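GH18 chiitnase (PDB 6K7Z) hydrolyses chitin as a family 18 endochitinase, probably cutting within the chain of N-acetylglucosamine units. Local coordinates at residues Thr4-Asn9 against Trp260-Asp265; Ile16-Leu21 against Lys63-Lys68; Gln132-Leu137 against Ala168-Val173; Met81-Tyr86 against Tyr116-Ala121. All coordinates share one frame; numbering follows the deposited sequence.

Contact 1 of 4, residues Thr4-Asn9 against Trp260-Asp265; sequences TITYYN and WQFSSD
Tyr7 and Trp260 meet with their side chains crossing at about a right angle. The outer carbons of the indole's six-membered ring press on the root of the tyrosine, CE3 of Trp260 lying 3.4 Å from CB of Tyr7, with the ring planes inclined at 46°. The phenol then leads away, its OH bonded to Asp113. The side chain of Asn9 crosses the indole obliquely, CB 3.8 Å from CH2 of Trp260, its amide plane 31° from the ring. On the other side of the strand, Tyr8 offers its ring edge to Phe262, CD1 of Tyr8 lying 3.5 Å from CD2 of Phe262. Tyrosine suits this place because its OH bonds Val13 O; Phe262, buried against Ala18, has no polar group to satisfy. One backbone bond and one to a side-chain amide cross the contact: Phe262 N reaches Tyr7 O at 2.8 Å, nearly straight, and OE1 of Gln261 takes Asn9 N at 3.1 Å and also Ser10 N. Water 1 donates to OD1 of Asn9 and accepts from NE2 of Gln261; ND2 of Asn9 bonds Ala29 O. The cis peptide after Trp260 is consistent with the tryptophan flooring the sugar-binding cleft in relatives, at the last strand of the family 18 TIM barrel.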
loop_
_atom_site.group_PDB
_atom_site.type_symbol
_atom_site.label_atom_id
_atom_site.label_comp_id
_atom_site.label_asym_id
_atom_site.label_seq_id
_atom_site.Cartn_x
_atom_site.Cartn_y
_atom_site.Cartn_z
ATOM N N THR A 4 -6.598 10.145 -1.432
ATOM C CA THR A 4 -6.589 9.780 -0.019
ATOM C C THR A 4 -6.793 8.268 0.057
ATOM O O THR A 4 -7.660 7.763 -0.545
ATOM C CB THR A 4 -7.592 10.561 0.812
ATOM O OG1 THR A 4 -8.856 10.493 0.235
ATOM C CG2 THR A 4 -7.100 11.987 0.907
ATOM N N ILE A 5 -5.920 7.616 0.813
ATOM C CA ILE A 5 -5.867 6.165 0.857
ATOM C C ILE A 5 -5.775 5.728 2.312
ATOM O O ILE A 5 -5.090 6.367 3.118
ATOM C CB ILE A 5 -4.676 5.647 0.031
ATOM C CG1 ILE A 5 -4.790 6.181 -1.401
ATOM C CG2 ILE A 5 -4.604 4.111 0.040
ATOM C CD1 ILE A 5 -3.771 5.660 -2.331
ATOM N N THR A 6 -6.473 4.648 2.658
ATOM C CA THR A 6 -6.330 4.099 3.997
ATOM C C THR A 6 -6.289 2.587 3.912
ATOM O O THR A 6 -6.803 1.990 2.966
ATOM C CB THR A 6 -7.462 4.557 4.943
ATOM O OG1 THR A 6 -7.205 4.081 6.274
ATOM C CG2 THR A 6 -8.832 4.067 4.460
ATOM N N TYR A 7 -5.661 1.971 4.912
ATOM C CA TYR A 7 -5.706 0.527 5.106
ATOM C C TYR A 7 -6.753 0.156 6.147
ATOM O O TYR A 7 -6.869 0.806 7.189
ATOM C CB TYR A 7 -4.357 -0.025 5.555
ATOM C CG TYR A 7 -3.331 -0.085 4.455
ATOM C CD1 TYR A 7 -2.613 1.056 4.098
ATOM C CD2 TYR A 7 -3.089 -1.263 3.774
ATOM C CE1 TYR A 7 -1.691 1.029 3.084
ATOM C CE2 TYR A 7 -2.148 -1.307 2.747
ATOM C CZ TYR A 7 -1.460 -0.155 2.417
ATOM O OH TYR A 7 -0.533 -0.167 1.415
ATOM N N TYR A 8 -7.507 -0.903 5.869
ATOM C CA TYR A 8 -8.484 -1.420 6.816
ATOM C C TYR A 8 -8.006 -2.793 7.274
ATOM O O TYR A 8 -8.066 -3.761 6.513
ATOM C CB TYR A 8 -9.868 -1.484 6.184
ATOM C CG TYR A 8 -10.964 -1.841 7.165
ATOM C CD1 TYR A 8 -11.541 -0.861 7.950
ATOM C CD2 TYR A 8 -11.423 -3.144 7.298
ATOM C CE1 TYR A 8 -12.550 -1.150 8.841
ATOM C CE2 TYR A 8 -12.446 -3.446 8.212
ATOM C CZ TYR A 8 -12.992 -2.434 8.982
ATOM O OH TYR A 8 -14.015 -2.681 9.895
ATOM N N ASN A 9 -7.530 -2.867 8.517
ATOM C CA ASN A 9 -7.131 -4.131 9.132
ATOM C C ASN A 9 -7.939 -4.345 10.400
ATOM O O ASN A 9 -8.771 -5.255 10.439
ATOM C CB ASN A 9 -5.623 -4.139 9.399
ATOM C CG ASN A 9 -5.111 -5.484 9.919
ATOM O OD1 ASN A 9 -4.609 -5.569 11.034
ATOM N ND2 ASN A 9 -5.220 -6.531 9.103
ATOM N N TRP A 260 -2.109 4.482 7.931
ATOM C CA TRP A 260 -2.315 3.250 8.677
ATOM C C TRP A 260 -2.826 3.706 10.036
ATOM O O TRP A 260 -2.101 4.420 10.731
ATOM C CB TRP A 260 -1.008 2.448 8.820
ATOM C CG TRP A 260 -1.210 1.163 9.563
ATOM C CD1 TRP A 260 -1.162 0.977 10.922
ATOM C CD2 TRP A 260 -1.560 -0.103 8.996
ATOM N NE1 TRP A 260 -1.432 -0.339 11.227
ATOM C CE2 TRP A 260 -1.680 -1.023 10.062
ATOM C CE3 TRP A 260 -1.760 -0.555 7.687
ATOM C CZ2 TRP A 260 -2.005 -2.371 9.858
ATOM C CZ3 TRP A 260 -2.079 -1.884 7.485
ATOM C CH2 TRP A 260 -2.203 -2.781 8.563
ATOM N N GLN A 261 -4.058 3.382 10.411
ATOM C CA GLN A 261 -5.035 2.656 9.615
ATOM C C GLN A 261 -6.420 3.222 9.927
ATOM O O GLN A 261 -6.585 3.979 10.895
ATOM C CB GLN A 261 -4.989 1.151 9.920
ATOM C CG GLN A 261 -5.270 0.797 11.389
ATOM C CD GLN A 261 -5.459 -0.700 11.599
ATOM O OE1 GLN A 261 -6.279 -1.333 10.930
ATOM N NE2 GLN A 261 -4.686 -1.274 12.520
ATOM N N PHE A 262 -7.410 2.812 9.128
ATOM C CA PHE A 262 -8.744 3.411 9.167
ATOM C C PHE A 262 -9.340 3.440 10.574
ATOM O O PHE A 262 -9.847 4.475 11.029
ATOM C CB PHE A 262 -9.661 2.646 8.208
ATOM C CG PHE A 262 -11.065 3.146 8.206
ATOM C CD1 PHE A 262 -11.392 4.327 7.544
ATOM C CD2 PHE A 262 -12.058 2.453 8.883
ATOM C CE1 PHE A 262 -12.691 4.803 7.560
ATOM C CE2 PHE A 262 -13.364 2.912 8.893
ATOM C CZ PHE A 262 -13.686 4.080 8.226
ATOM N N SER A 263 -9.313 2.309 11.274
ATOM C CA SER A 263 -10.065 2.228 12.528
ATOM C C SER A 263 -9.403 2.977 13.674
ATOM O O SER A 263 -9.935 2.968 14.794
ATOM C CB SER A 263 -10.274 0.767 12.918
ATOM O OG SER A 263 -11.349 0.219 12.176
ATOM N N SER A 264 -8.277 3.632 13.432
ATOM C CA SER A 264 -7.655 4.470 14.447
ATOM C C SER A 264 -8.131 5.916 14.398
ATOM O O SER A 264 -7.769 6.699 15.287
ATOM C CB SER A 264 -6.137 4.450 14.286
ATOM O OG SER A 264 -5.633 3.158 14.507
ATOM N N ASP A 265 -8.914 6.289 13.392
ATOM C CA ASP A 265 -9.286 7.683 13.141
ATOM C C ASP A 265 -10.702 7.931 13.648
ATOM O O ASP A 265 -11.683 7.621 12.969
ATOM C CB ASP A 265 -9.185 8.017 11.663
ATOM C CG ASP A 265 -9.638 9.422 11.365
ATOM O OD1 ASP A 265 -9.706 10.242 12.321
ATOM O OD2 ASP A 265 -9.912 9.714 10.185
HETATM O O HOH W 1 -4.502 -3.911 13.248
#

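Contact 2 of 4, residues Ile16-Leu21 against Lys63-Lys68; sequences INASEL and KVMQHK
In the outer layer of the TIM barrel, where the loop between strands 3-8 and 25-33 meets helix 56-67, Ser19 packs against Val64 and Met65. Residues 16-19 have helical backbone angles but lack the bonding of a regular helix, and this short turn lies alongside the helix that runs between strands 25-33 and 71-77. Ser19 is small enough for close approach: its CB lies 3.7 Å from CG1 of Val64 and 4.0 Å from CG of Met65. Its hydroxyl turns back to its own turn, because OG lies between the backbone N and the carbonyl carbon (chi1 73°) and donates to Ile16 O at 2.7 Å. That carbonyl also accepts from Ser19 N, so two donors from one residue grip it. Apolar groups fill in around the serine. The end of Ile16 crosses Val64 obliquely, CD1 to CG2, while Ala18, whose methyl group also suits a buried place against Phe262, sets CB 4.0 Å from SD of Met65. At the exposed margin the Lys68 chain, bent at chi2 (-82°), passes Ser19 O with CG and CD, and its NZ finishes 3.3 Å from OE1 of Glu20 in a salt bridge whose hydrogen bond is weak.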
loop_
_atom_site.group_PDB
_atom_site.type_symbol
_atom_site.label_atom_id
_atom_site.label_comp_id
_atom_site.label_asym_id
_atom_site.label_seq_id
_atom_site.Cartn_x
_atom_site.Cartn_y
_atom_site.Cartn_z
ATOM N N ILE A 16 -18.202 0.329 6.606
ATOM C CA ILE A 16 -19.074 1.163 5.802
ATOM C C ILE A 16 -18.921 2.646 6.129
ATOM O O ILE A 16 -19.260 3.486 5.294
ATOM C CB ILE A 16 -20.533 0.698 5.968
ATOM C CG1 ILE A 16 -21.401 1.233 4.818
ATOM C CG2 ILE A 16 -21.054 1.078 7.340
ATOM C CD1 ILE A 16 -22.583 0.379 4.519
ATOM N N ASN A 17 -18.405 2.991 7.320
ATOM C CA ASN A 17 -18.167 4.401 7.643
ATOM C C ASN A 17 -17.277 5.076 6.609
ATOM O O ASN A 17 -17.384 6.292 6.400
ATOM C CB ASN A 17 -17.539 4.559 9.039
ATOM C CG ASN A 17 -18.555 4.372 10.171
ATOM O OD1 ASN A 17 -19.574 3.707 9.996
ATOM N ND2 ASN A 17 -18.267 4.944 11.334
ATOM N N ALA A 18 -16.387 4.316 5.964
ATOM C CA ALA A 18 -15.476 4.916 4.999
ATOM C C ALA A 18 -16.216 5.460 3.785
ATOM O O ALA A 18 -15.740 6.407 3.155
ATOM C CB ALA A 18 -14.417 3.900 4.563
ATOM N N SER A 19 -17.382 4.889 3.454
ATOM C CA SER A 19 -18.155 5.347 2.303
ATOM C C SER A 19 -18.629 6.790 2.443
ATOM O O SER A 19 -18.957 7.419 1.432
ATOM C CB SER A 19 -19.368 4.437 2.084
ATOM O OG SER A 19 -20.338 4.684 3.089
ATOM N N GLU A 20 -18.683 7.328 3.662
ATOM C CA GLU A 20 -19.128 8.698 3.873
ATOM C C GLU A 20 -17.979 9.642 4.196
ATOM O O GLU A 20 -18.218 10.774 4.620
ATOM C CB GLU A 20 -20.183 8.750 4.980
ATOM C CG GLU A 20 -21.290 7.713 4.812
ATOM C CD GLU A 20 -22.208 7.965 3.623
ATOM O OE1 GLU A 20 -22.021 8.960 2.893
ATOM O OE2 GLU A 20 -23.131 7.141 3.418
ATOM N N LEU A 21 -16.745 9.207 4.004
ATOM C CA LEU A 21 -15.567 9.994 4.312
ATOM C C LEU A 21 -14.790 10.285 3.035
ATOM O O LEU A 21 -15.004 9.630 2.007
ATOM C CB LEU A 21 -14.691 9.247 5.329
ATOM C CG LEU A 21 -15.377 9.269 6.694
ATOM C CD1 LEU A 21 -14.712 8.261 7.623
ATOM C CD2 LEU A 21 -15.323 10.676 7.283
ATOM N N LYS A 63 -19.571 -2.808 -1.710
ATOM C CA LYS A 63 -20.521 -2.356 -2.722
ATOM C C LYS A 63 -20.912 -0.904 -2.497
ATOM O O LYS A 63 -20.990 -0.120 -3.448
ATOM C CB LYS A 63 -21.767 -3.243 -2.718
ATOM C CG LYS A 63 -21.545 -4.656 -3.229
ATOM C CD LYS A 63 -22.831 -5.474 -3.098
ATOM C CE LYS A 63 -22.584 -6.959 -3.355
ATOM N NZ LYS A 63 -23.782 -7.790 -3.003
ATOM N N VAL A 64 -21.148 -0.524 -1.239
ATOM C CA VAL A 64 -21.542 0.844 -0.931
ATOM C C VAL A 64 -20.408 1.812 -1.242
ATOM O O VAL A 64 -20.630 2.886 -1.818
ATOM C CB VAL A 64 -21.986 0.945 0.536
ATOM C CG1 VAL A 64 -22.206 2.397 0.922
ATOM C CG2 VAL A 64 -23.261 0.120 0.760
ATOM N N MET A 65 -19.179 1.454 -0.858
ATOM C CA MET A 65 -18.025 2.284 -1.190
ATOM C C MET A 65 -17.893 2.459 -2.697
ATOM O O MET A 65 -17.698 3.576 -3.193
ATOM C CB MET A 65 -16.750 1.667 -0.608
ATOM C CG MET A 65 -16.592 1.862 0.900
ATOM S SD MET A 65 -14.943 1.368 1.493
ATOM C CE MET A 65 -15.138 -0.416 1.549
ATOM N N GLN A 66 -18.003 1.358 -3.440
ATOM C CA GLN A 66 -17.904 1.420 -4.893
ATOM C C GLN A 66 -19.031 2.248 -5.500
ATOM O O GLN A 66 -18.810 2.980 -6.472
ATOM C CB GLN A 66 -17.884 0.007 -5.467
ATOM C CG GLN A 66 -16.521 -0.651 -5.291
ATOM C CD GLN A 66 -16.524 -2.124 -5.609
ATOM O OE1 GLN A 66 -17.567 -2.779 -5.577
ATOM N NE2 GLN A 66 -15.348 -2.664 -5.904
ATOM N N HIS A 67 -20.222 2.208 -4.920
ATOM C CA HIS A 67 -21.361 3.045 -5.408
ATOM C C HIS A 67 -20.989 4.500 -5.259
ATOM O O HIS A 67 -21.458 5.326 -5.981
ATOM C CB HIS A 67 -22.645 2.760 -4.604
ATOM C CG HIS A 67 -23.856 3.601 -4.944
ATOM N ND1 HIS A 67 -24.471 3.597 -6.180
ATOM C CD2 HIS A 67 -24.654 4.351 -4.149
ATOM C CE1 HIS A 67 -25.517 4.391 -6.153
ATOM N NE2 HIS A 67 -25.660 4.849 -4.926
ATOM N N LYS A 68 -20.135 4.790 -4.302
ATOM C CA LYS A 68 -19.699 6.125 -4.052
ATOM C C LYS A 68 -18.549 6.515 -4.965
ATOM O O LYS A 68 -18.125 7.640 -4.928
ATOM C CB LYS A 68 -19.272 6.329 -2.603
ATOM C CG LYS A 68 -20.319 6.232 -1.518
ATOM C CD LYS A 68 -21.072 7.521 -1.397
ATOM C CE LYS A 68 -22.201 7.371 -0.426
ATOM N NZ LYS A 68 -22.824 8.699 -0.255
#

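Contact 3 of 4, residues Gln132-Leu137 against Ala168-Val173; sequences QFLISL and AGYVEV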
loop_
_atom_site.group_PDB
_atom_site.type_symbol
_atom_site.label_atom_id
_atom_site.label_comp_id
_atom_site.label_asym_id
_atom_site.label_seq_id
_atom_site.Cartn_x
_atom_site.Cartn_y
_atom_site.Cartn_z
ATOM N N GLN A 132 13.383 -8.748 -8.899
ATOM C CA GLN A 132 12.859 -9.494 -10.035
ATOM C C GLN A 132 11.521 -10.144 -9.702
ATOM O O GLN A 132 10.660 -10.268 -10.581
ATOM C CB GLN A 132 13.877 -10.533 -10.503
ATOM C CG GLN A 132 13.350 -11.401 -11.646
ATOM C CD GLN A 132 12.983 -10.574 -12.884
ATOM O OE1 GLN A 132 13.797 -9.794 -13.389
ATOM N NE2 GLN A 132 11.740 -10.726 -13.356
ATOM N N PHE A 133 11.323 -10.544 -8.440
ATOM C CA PHE A 133 10.026 -11.064 -8.020
ATOM C C PHE A 133 8.943 -10.008 -8.193
ATOM O O PHE A 133 7.892 -10.266 -8.794
ATOM C CB PHE A 133 10.094 -11.528 -6.567
ATOM C CG PHE A 133 8.744 -11.806 -5.960
ATOM C CD1 PHE A 133 7.960 -12.851 -6.427
ATOM C CD2 PHE A 133 8.262 -11.030 -4.914
ATOM C CE1 PHE A 133 6.722 -13.113 -5.868
ATOM C CE2 PHE A 133 7.021 -11.278 -4.345
ATOM C CZ PHE A 133 6.242 -12.323 -4.823
ATOM N N LEU A 134 9.189 -8.806 -7.676
ATOM C CA LEU A 134 8.199 -7.746 -7.789
ATOM C C LEU A 134 7.995 -7.330 -9.238
ATOM O O LEU A 134 6.872 -7.032 -9.652
ATOM C CB LEU A 134 8.631 -6.567 -6.937
ATOM C CG LEU A 134 8.620 -6.911 -5.454
ATOM C CD1 LEU A 134 9.296 -5.786 -4.694
ATOM C CD2 LEU A 134 7.196 -7.098 -4.965
ATOM N N ILE A 135 9.067 -7.309 -10.026
ATOM C CA ILE A 135 8.934 -6.992 -11.447
ATOM C C ILE A 135 8.061 -8.028 -12.148
ATOM O O ILE A 135 7.105 -7.683 -12.849
ATOM C CB ILE A 135 10.325 -6.893 -12.094
ATOM C CG1 ILE A 135 11.003 -5.605 -11.628
ATOM C CG2 ILE A 135 10.241 -6.992 -13.627
ATOM C CD1 ILE A 135 12.487 -5.569 -11.898
ATOM N N SER A 136 8.377 -9.307 -11.967
ATOM C CA SER A 136 7.596 -10.361 -12.622
ATOM C C SER A 136 6.164 -10.404 -12.106
ATOM O O SER A 136 5.219 -10.547 -12.890
ATOM C CB SER A 136 8.274 -11.718 -12.426
ATOM O OG SER A 136 7.455 -12.753 -12.966
ATOM N N LEU A 137 5.980 -10.317 -10.785
ATOM C CA LEU A 137 4.625 -10.318 -10.245
ATOM C C LEU A 137 3.807 -9.155 -10.801
ATOM O O LEU A 137 2.646 -9.335 -11.188
ATOM C CB LEU A 137 4.657 -10.265 -8.718
ATOM C CG LEU A 137 3.276 -10.213 -8.063
ATOM C CD1 LEU A 137 2.464 -11.462 -8.395
ATOM C CD2 LEU A 137 3.385 -10.007 -6.543
ATOM N N ALA A 168 17.741 -0.730 -1.896
ATOM C CA ALA A 168 16.895 0.028 -2.811
ATOM C C ALA A 168 16.275 -0.830 -3.909
ATOM O O ALA A 168 16.331 -0.480 -5.093
ATOM C CB ALA A 168 17.693 1.167 -3.439
ATOM N N GLY A 169 15.648 -1.934 -3.519
ATOM C CA GLY A 169 15.052 -2.825 -4.495
ATOM C C GLY A 169 14.010 -2.169 -5.379
ATOM O O GLY A 169 13.875 -2.528 -6.550
ATOM N N TYR A 170 13.261 -1.196 -4.847
ATOM C CA TYR A 170 12.194 -0.603 -5.646
ATOM C C TYR A 170 12.694 0.384 -6.687
ATOM O O TYR A 170 11.934 0.725 -7.599
ATOM C CB TYR A 170 11.161 0.081 -4.746
ATOM C CG TYR A 170 10.012 -0.825 -4.437
ATOM C CD1 TYR A 170 10.122 -1.801 -3.462
ATOM C CD2 TYR A 170 8.823 -0.736 -5.150
ATOM C CE1 TYR A 170 9.061 -2.639 -3.174
ATOM C CE2 TYR A 170 7.749 -1.595 -4.880
ATOM C CZ TYR A 170 7.887 -2.536 -3.891
ATOM O OH TYR A 170 6.861 -3.397 -3.600
ATOM N N VAL A 171 13.935 0.862 -6.575
ATOM C CA VAL A 171 14.530 1.607 -7.684
ATOM C C VAL A 171 14.542 0.738 -8.932
ATOM O O VAL A 171 14.078 1.143 -10.003
ATOM C CB VAL A 171 15.949 2.085 -7.323
ATOM C CG1 VAL A 171 16.654 2.658 -8.553
ATOM C CG2 VAL A 171 15.888 3.135 -6.227
ATOM N N GLU A 172 15.053 -0.486 -8.799
ATOM C CA GLU A 172 15.010 -1.428 -9.910
ATOM C C GLU A 172 13.577 -1.696 -10.338
ATOM O O GLU A 172 13.276 -1.734 -11.536
ATOM C CB GLU A 172 15.708 -2.732 -9.524
ATOM C CG GLU A 172 15.779 -3.758 -10.654
ATOM C CD GLU A 172 16.508 -5.049 -10.263
ATOM O OE1 GLU A 172 17.349 -5.023 -9.336
ATOM O OE2 GLU A 172 16.234 -6.096 -10.897
ATOM N N VAL A 173 12.670 -1.870 -9.375
ATOM C CA VAL A 173 11.280 -2.151 -9.721
ATOM C C VAL A 173 10.705 -1.038 -10.595
ATOM O O VAL A 173 10.184 -1.295 -11.689
ATOM C CB VAL A 173 10.436 -2.366 -8.450
ATOM C CG1 VAL A 173 8.963 -2.466 -8.806
ATOM C CG2 VAL A 173 10.883 -3.634 -7.724
#
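Leu134 projects toward helix 169-177 and meets it with CB and both methyls. Its CB lies 3.8 Å from CG2 of Val173, a branched methyl that fills the space beside the leucine root. CG stands anti to the carbonyl carbon (chi1 -66°), and from it the two methyls spread over the tyrosine end of the contact. CD1 is 3.5 Å from CE1 of Tyr170 and close to CZ and OH as well, while it also touches CG2 of Val173; CD2 approaches the phenol oxygen at 4.0 Å. The leucine and tyrosine side chains cross at about a right angle. Tyrosine suits this place because its ring carbons pack against the methyls while its hydroxyl is satisfied by ND1 of His154. One residue on, Ile135 sends CG1 to within 4.0 Å of CA of Val173. Its CD1 lies against Glu172, 3.9 Å from both the backbone O and OE2, and crosses the extended acid chain, whose methylene carbon CG adds an apolar surface at the partly exposed end. The helix axes approach to 9.2 Å, with their directions 33° apart. These are successive outer helices of the barrel, following strands 111-115 and 151-154; Leu134 also rests on Ile114 of the sheet, and helix 93-106 packs on Phe133 and Leu137.

Contact 4 of 4, residues Met81-Tyr86 against Tyr116-Ala121; sequences MGSNAY and YEDTAA
Ser83 and Asp118 face each other, and in both the first side-chain group is anti to the backbone N, OG of Ser83 at chi1 -175° and CG of Asp118 at chi1 -173°, which carries the hydroxyl and the carboxylate to one another. The serine hydroxyl donates to OD2 of Asp118 at 2.7 Å, arriving on the syn side and somewhat out of the carboxylate plane. Tyr128 bonds to that same oxygen, and its hydroxyl also pairs with Tyr116 OH, so the buried acid is gripped from two sources. Serine suits the first turn of helix 83-89, being short enough for its hydroxyl to reach the acid directly.

Beside this polar pair the two tyrosines form an edge-to-face stack. The edge of Tyr116 points at the face of Tyr86, with CE1 of Tyr116 lying 3.7 Å above the ring over its centre and the planes at 65°. The opposite face of Tyr86 is covered toward its rim by CE of Met81, and CD2 of Tyr86 rests 3.8 Å from CB of Asp118. In the plane of the ring, at its edge, water 2 lies 2.7 Å from Tyr86 OH and accepts from Glu117 N at 3.0 Å, tying the phenol to the backbone of the glutamate. Just beyond it the chain folds into an inverse gamma turn centred on Asp118. Tyr116 and Glu117 close the DxxDxDxE signature of family 18 chitinases, in which the final glutamate acts in relatives as the general acid; the contact therefore probably belongs to the immediate surroundings of the active site.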
loop_
_atom_site.group_PDB
_atom_site.type_symbol
_atom_site.label_atom_id
_atom_site.label_comp_id
_atom_site.label_asym_id
_atom_site.label_seq_id
_atom_site.Cartn_x
_atom_site.Cartn_y
_atom_site.Cartn_z
ATOM N N MET A 81 4.323 -11.557 6.826
ATOM C CA MET A 81 4.531 -12.620 5.854
ATOM C C MET A 81 6.013 -12.973 5.766
ATOM O O MET A 81 6.877 -12.090 5.687
ATOM C CB MET A 81 3.992 -12.212 4.486
ATOM C CG MET A 81 4.044 -13.332 3.489
ATOM S SD MET A 81 2.968 -13.026 2.097
ATOM C CE MET A 81 3.810 -14.010 0.867
ATOM N N GLY A 82 6.308 -14.269 5.798
ATOM C CA GLY A 82 7.689 -14.703 5.902
ATOM C C GLY A 82 8.425 -14.664 4.577
ATOM O O GLY A 82 7.860 -14.901 3.510
ATOM N N SER A 83 9.725 -14.366 4.666
ATOM C CA SER A 83 10.585 -14.389 3.492
ATOM C C SER A 83 10.576 -15.757 2.827
ATOM O O SER A 83 10.664 -15.858 1.595
ATOM C CB SER A 83 12.007 -13.988 3.900
ATOM O OG SER A 83 12.855 -13.876 2.777
ATOM N N ASN A 84 10.436 -16.820 3.623
ATOM C CA ASN A 84 10.416 -18.165 3.066
ATOM C C ASN A 84 9.202 -18.383 2.168
ATOM O O ASN A 84 9.287 -19.113 1.174
ATOM C CB ASN A 84 10.450 -19.191 4.204
ATOM C CG ASN A 84 9.296 -19.022 5.190
ATOM O OD1 ASN A 84 8.762 -17.926 5.363
ATOM N ND2 ASN A 84 8.903 -20.119 5.836
ATOM N N ALA A 85 8.064 -17.765 2.494
ATOM C CA ALA A 85 6.899 -17.890 1.621
ATOM C C ALA A 85 7.131 -17.170 0.297
ATOM O O ALA A 85 6.810 -17.705 -0.773
ATOM C CB ALA A 85 5.655 -17.351 2.324
ATOM N N TYR A 86 7.697 -15.962 0.353
ATOM C CA TYR A 86 8.022 -15.227 -0.866
ATOM C C TYR A 86 9.037 -15.985 -1.712
ATOM O O TYR A 86 8.944 -15.996 -2.944
ATOM C CB TYR A 86 8.584 -13.845 -0.521
ATOM C CG TYR A 86 7.585 -12.793 -0.068
ATOM C CD1 TYR A 86 6.589 -12.330 -0.924
ATOM C CD2 TYR A 86 7.681 -12.220 1.193
ATOM C CE1 TYR A 86 5.687 -11.346 -0.515
ATOM C CE2 TYR A 86 6.794 -11.235 1.606
ATOM C CZ TYR A 86 5.803 -10.801 0.750
ATOM O OH TYR A 86 4.918 -9.820 1.171
ATOM N N TYR A 116 4.656 -5.306 0.216
ATOM C CA TYR A 116 5.829 -6.173 0.273
ATOM C C TYR A 116 6.879 -5.557 1.196
ATOM O O TYR A 116 7.330 -4.431 0.961
ATOM C CB TYR A 116 6.385 -6.360 -1.134
ATOM C CG TYR A 116 7.644 -7.178 -1.242
ATOM C CD1 TYR A 116 7.581 -8.546 -1.408
ATOM C CD2 TYR A 116 8.901 -6.572 -1.219
ATOM C CE1 TYR A 116 8.732 -9.305 -1.536
ATOM C CE2 TYR A 116 10.066 -7.326 -1.349
ATOM C CZ TYR A 116 9.968 -8.695 -1.513
ATOM O OH TYR A 116 11.105 -9.469 -1.651
ATOM N N GLU A 117 7.282 -6.309 2.233
ATOM C CA GLU A 117 8.187 -5.789 3.260
ATOM C C GLU A 117 9.413 -6.684 3.477
ATOM O O GLU A 117 10.090 -6.566 4.504
ATOM C CB GLU A 117 7.422 -5.595 4.576
ATOM C CG GLU A 117 6.024 -4.960 4.394
ATOM C CD GLU A 117 5.490 -4.268 5.658
ATOM O OE1 GLU A 117 6.057 -4.497 6.738
ATOM O OE2 GLU A 117 4.515 -3.489 5.565
ATOM N N ASP A 118 9.733 -7.573 2.532
ATOM C CA ASP A 118 10.829 -8.532 2.719
ATOM C C ASP A 118 12.144 -7.872 2.309
ATOM O O ASP A 118 12.710 -8.114 1.239
ATOM C CB ASP A 118 10.566 -9.815 1.938
ATOM C CG ASP A 118 11.595 -10.899 2.238
ATOM O OD1 ASP A 118 12.382 -10.737 3.198
ATOM O OD2 ASP A 118 11.622 -11.900 1.510
ATOM N N THR A 119 12.645 -7.021 3.207
ATOM C CA THR A 119 13.825 -6.216 2.918
ATOM C C THR A 119 15.036 -7.082 2.588
ATOM O O THR A 119 15.858 -6.718 1.732
ATOM C CB THR A 119 14.112 -5.320 4.121
ATOM O OG1 THR A 119 12.940 -4.545 4.410
ATOM C CG2 THR A 119 15.294 -4.398 3.850
ATOM N N ALA A 120 15.173 -8.229 3.261
ATOM C CA ALA A 120 16.351 -9.066 3.053
ATOM C C ALA A 120 16.458 -9.571 1.622
ATOM O O ALA A 120 17.552 -9.949 1.194
ATOM C CB ALA A 120 16.341 -10.256 4.011
ATOM N N ALA A 121 15.356 -9.596 0.873
ATOM C CA ALA A 121 15.440 -10.014 -0.521
ATOM C C ALA A 121 16.021 -8.939 -1.428
ATOM O O ALA A 121 16.276 -9.220 -2.603
ATOM C CB ALA A 121 14.058 -10.448 -1.027
HETATM O O HOH W 2 5.738 -8.539 3.417
#

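In the fold
The four contacts sit on one TIM barrel in two groups. Contact 1 joins strand 3-8 to the end of strand 256-260, where the first and last strands close the barrel; the chain between them includes the other three. Contact 2 comes first, followed by contact 4 and then contact 3. Contacts 1 and 2, with centres about 14 Å apart, touch where Phe262 packs on Ala18. Contacts 3 and 4, about 13 Å apart, share a core in which Phe133 and Leu134 meet the Tyr86 and Tyr116 rings. The centres of contacts 2 and 3 are about 33 Å apart, so the pairs lie in different parts of the barrel; the second probably steadies the loop carrying Glu117.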